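Local coordinates for protein yeast glycogen phosphorylase (Saccharomyces cerevisiae, PDB 1YGP) that belongs to the glycogen phosphorylases, GT-B-fold carbohydrate phosphorylases that carry pyridoxal-5'-phosphate, at residues A[624-629]-A[646-650]. Residues are numbered along the deposited sequence; the frame is centred on the assembly and turned at random.
Sequences YRYLAM and YPRKV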
loop_
_atom_site.group_PDB
_atom_site.type_symbol
_atom_site.label_atom_id
_atom_site.label_comp_id
_atom_site.label_asym_id
_atom_site.label_seq_id
_atom_site.Cartn_x
_atom_site.Cartn_y
_atom_site.Cartn_z
ATOM N N TYR A 624 -27.451 12.200 -39.456
ATOM C CA TYR A 624 -27.821 12.489 -40.840
ATOM C C TYR A 624 -28.011 11.201 -41.631
ATOM O O TYR A 624 -29.087 11.004 -42.201
ATOM C CB TYR A 624 -26.753 13.347 -41.561
ATOM C CG TYR A 624 -27.023 13.448 -43.068
ATOM C CD1 TYR A 624 -28.004 14.319 -43.555
ATOM C CD2 TYR A 624 -26.355 12.581 -43.949
ATOM C CE1 TYR A 624 -28.321 14.305 -44.913
ATOM C CE2 TYR A 624 -26.671 12.562 -45.302
ATOM C CZ TYR A 624 -27.655 13.426 -45.775
ATOM O OH TYR A 624 -27.959 13.410 -47.123
ATOM N N ARG A 625 -27.010 10.331 -41.694
ATOM C CA ARG A 625 -27.124 9.096 -42.430
ATOM C C ARG A 625 -28.351 8.348 -41.929
ATOM O O ARG A 625 -29.204 8.051 -42.758
ATOM C CB ARG A 625 -25.864 8.267 -42.224
ATOM C CG ARG A 625 -25.924 6.895 -42.892
ATOM C CD ARG A 625 -24.775 6.021 -42.446
ATOM N NE ARG A 625 -23.740 5.897 -43.459
ATOM C CZ ARG A 625 -23.442 4.687 -43.948
ATOM N NH1 ARG A 625 -24.094 3.584 -43.532
ATOM N NH2 ARG A 625 -22.444 4.563 -44.820
ATOM N N TYR A 626 -28.534 8.133 -40.624
ATOM C CA TYR A 626 -29.689 7.418 -40.082
ATOM C C TYR A 626 -31.029 8.002 -40.556
ATOM O O TYR A 626 -31.933 7.282 -41.002
ATOM C CB TYR A 626 -29.638 7.454 -38.558
ATOM C CG TYR A 626 -30.806 6.756 -37.892
ATOM C CD1 TYR A 626 -30.966 5.374 -38.042
ATOM C CD2 TYR A 626 -31.694 7.489 -37.099
ATOM C CE1 TYR A 626 -32.014 4.720 -37.386
ATOM C CE2 TYR A 626 -32.742 6.840 -36.440
ATOM C CZ TYR A 626 -32.893 5.458 -36.585
ATOM O OH TYR A 626 -33.905 4.800 -35.905
ATOM N N LEU A 627 -31.162 9.322 -40.486
ATOM C CA LEU A 627 -32.357 10.005 -40.945
ATOM C C LEU A 627 -32.597 9.783 -42.435
ATOM O O LEU A 627 -33.730 9.550 -42.869
ATOM C CB LEU A 627 -32.207 11.485 -40.624
ATOM C CG LEU A 627 -33.164 12.087 -39.609
ATOM C CD1 LEU A 627 -33.603 11.090 -38.532
ATOM C CD2 LEU A 627 -32.445 13.286 -39.035
ATOM N N ALA A 628 -31.531 9.784 -43.217
ATOM C CA ALA A 628 -31.626 9.526 -44.631
ATOM C C ALA A 628 -32.056 8.076 -44.895
ATOM O O ALA A 628 -32.933 7.818 -45.722
ATOM C CB ALA A 628 -30.270 9.796 -45.249
ATOM N N MET A 629 -31.528 7.106 -44.150
ATOM C CA MET A 629 -31.850 5.693 -44.316
ATOM C C MET A 629 -33.315 5.426 -44.053
ATOM O O MET A 629 -34.029 4.822 -44.849
ATOM C CB MET A 629 -31.107 4.813 -43.349
ATOM C CG MET A 629 -29.612 4.903 -43.310
ATOM S SD MET A 629 -29.086 3.663 -42.109
ATOM C CE MET A 629 -28.337 2.565 -43.276
ATOM N N TYR A 646 -26.252 3.347 -48.403
ATOM C CA TYR A 646 -25.654 3.576 -47.101
ATOM C C TYR A 646 -25.276 2.191 -46.626
ATOM O O TYR A 646 -26.088 1.486 -46.022
ATOM C CB TYR A 646 -26.659 4.206 -46.123
ATOM C CG TYR A 646 -27.190 5.546 -46.581
ATOM C CD1 TYR A 646 -26.342 6.650 -46.575
ATOM C CD2 TYR A 646 -28.499 5.665 -47.052
ATOM C CE1 TYR A 646 -26.794 7.879 -47.048
ATOM C CE2 TYR A 646 -28.957 6.894 -47.528
ATOM C CZ TYR A 646 -28.096 7.994 -47.523
ATOM O OH TYR A 646 -28.524 9.219 -48.002
ATOM N N PRO A 647 -24.087 1.693 -46.914
ATOM C CA PRO A 647 -23.722 0.343 -46.543
ATOM C C PRO A 647 -23.301 0.206 -45.070
ATOM O O PRO A 647 -22.911 1.180 -44.422
ATOM C CB PRO A 647 -22.644 0.017 -47.557
ATOM C CG PRO A 647 -22.636 1.151 -48.562
ATOM C CD PRO A 647 -23.059 2.328 -47.718
ATOM N N ARG A 648 -23.283 -1.063 -44.629
ATOM C CA ARG A 648 -22.951 -1.545 -43.287
ATOM C C ARG A 648 -21.672 -0.994 -42.644
ATOM O O ARG A 648 -20.542 -1.212 -43.119
ATOM C CB ARG A 648 -22.931 -3.060 -43.412
ATOM C CG ARG A 648 -22.888 -3.816 -42.108
ATOM C CD ARG A 648 -23.302 -5.267 -42.309
ATOM N NE ARG A 648 -24.743 -5.442 -42.166
ATOM C CZ ARG A 648 -25.561 -5.685 -43.196
ATOM N NH1 ARG A 648 -25.113 -5.786 -44.457
ATOM N NH2 ARG A 648 -26.865 -5.810 -42.944
ATOM N N LYS A 649 -21.896 -0.309 -41.519
ATOM C CA LYS A 649 -20.902 0.480 -40.811
ATOM C C LYS A 649 -21.119 0.301 -39.314
ATOM O O LYS A 649 -22.224 -0.036 -38.867
ATOM C CB LYS A 649 -21.106 1.941 -41.184
ATOM C CG LYS A 649 -20.048 2.997 -40.929
ATOM C CD LYS A 649 -20.761 4.324 -41.102
ATOM C CE LYS A 649 -19.844 5.538 -41.329
ATOM N NZ LYS A 649 -19.206 5.585 -42.640
ATOM N N VAL A 650 -20.064 0.502 -38.525
ATOM C CA VAL A 650 -20.093 0.513 -37.068
ATOM C C VAL A 650 -19.236 1.719 -36.719
ATOM O O VAL A 650 -18.050 1.792 -37.099
ATOM C CB VAL A 650 -19.420 -0.723 -36.402
ATOM C CG1 VAL A 650 -19.477 -0.563 -34.900
ATOM C CG2 VAL A 650 -20.141 -1.995 -36.713
#
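The carbonyl oxygen of Pro647 receives both terminal nitrogens of Arg625, one firmly and one loosely. NH1 of Arg625 lies 2.8 Å from O of Pro647 in a nearly straight bond (163° at the hydrogen), whereas NH2 adds a weak, bent one. The oxygen sits close to the guanidinium plane, but the donor NH1 stands above the plane of the carbonyl, 40° out of it. The guanidinium is also sandwiched, with a neighbour over each face. CD of Lys649 rests over the centre of one face, 3.9 Å from CZ of Arg625, while CB of Tyr646 lies over the opposite face, nearer the rim. The extended start of the arginine chain, with CG anti to the backbone N (chi1 176°), carries it past the Tyr646 ring, whose CD1 is 3.7 Å from CG of Arg625. NH2 of Arg625 and NZ of Lys649 come within 4.0 Å of each other; Asp835 of helix 820-840, salt-bridged to Arg625 and weakly paired with Lys649, probably offsets the like charges. Further along the helix, CB of Ala628 meets the phenol end of Tyr646, 3.6 Å from CZ, and CE of Met629 packs against CB of the same tyrosine at 3.7 Å. Tyr646 follows directly on helix 639-645. Helix 615-634 is thus tied to the connection leading into strand 649-654, within a right-handed beta-alpha-beta crossover that runs from the parallel neighbour strand 601-606 through helices 615-634 and 639-645, of the Rossmann-like kind found in GT-B domains.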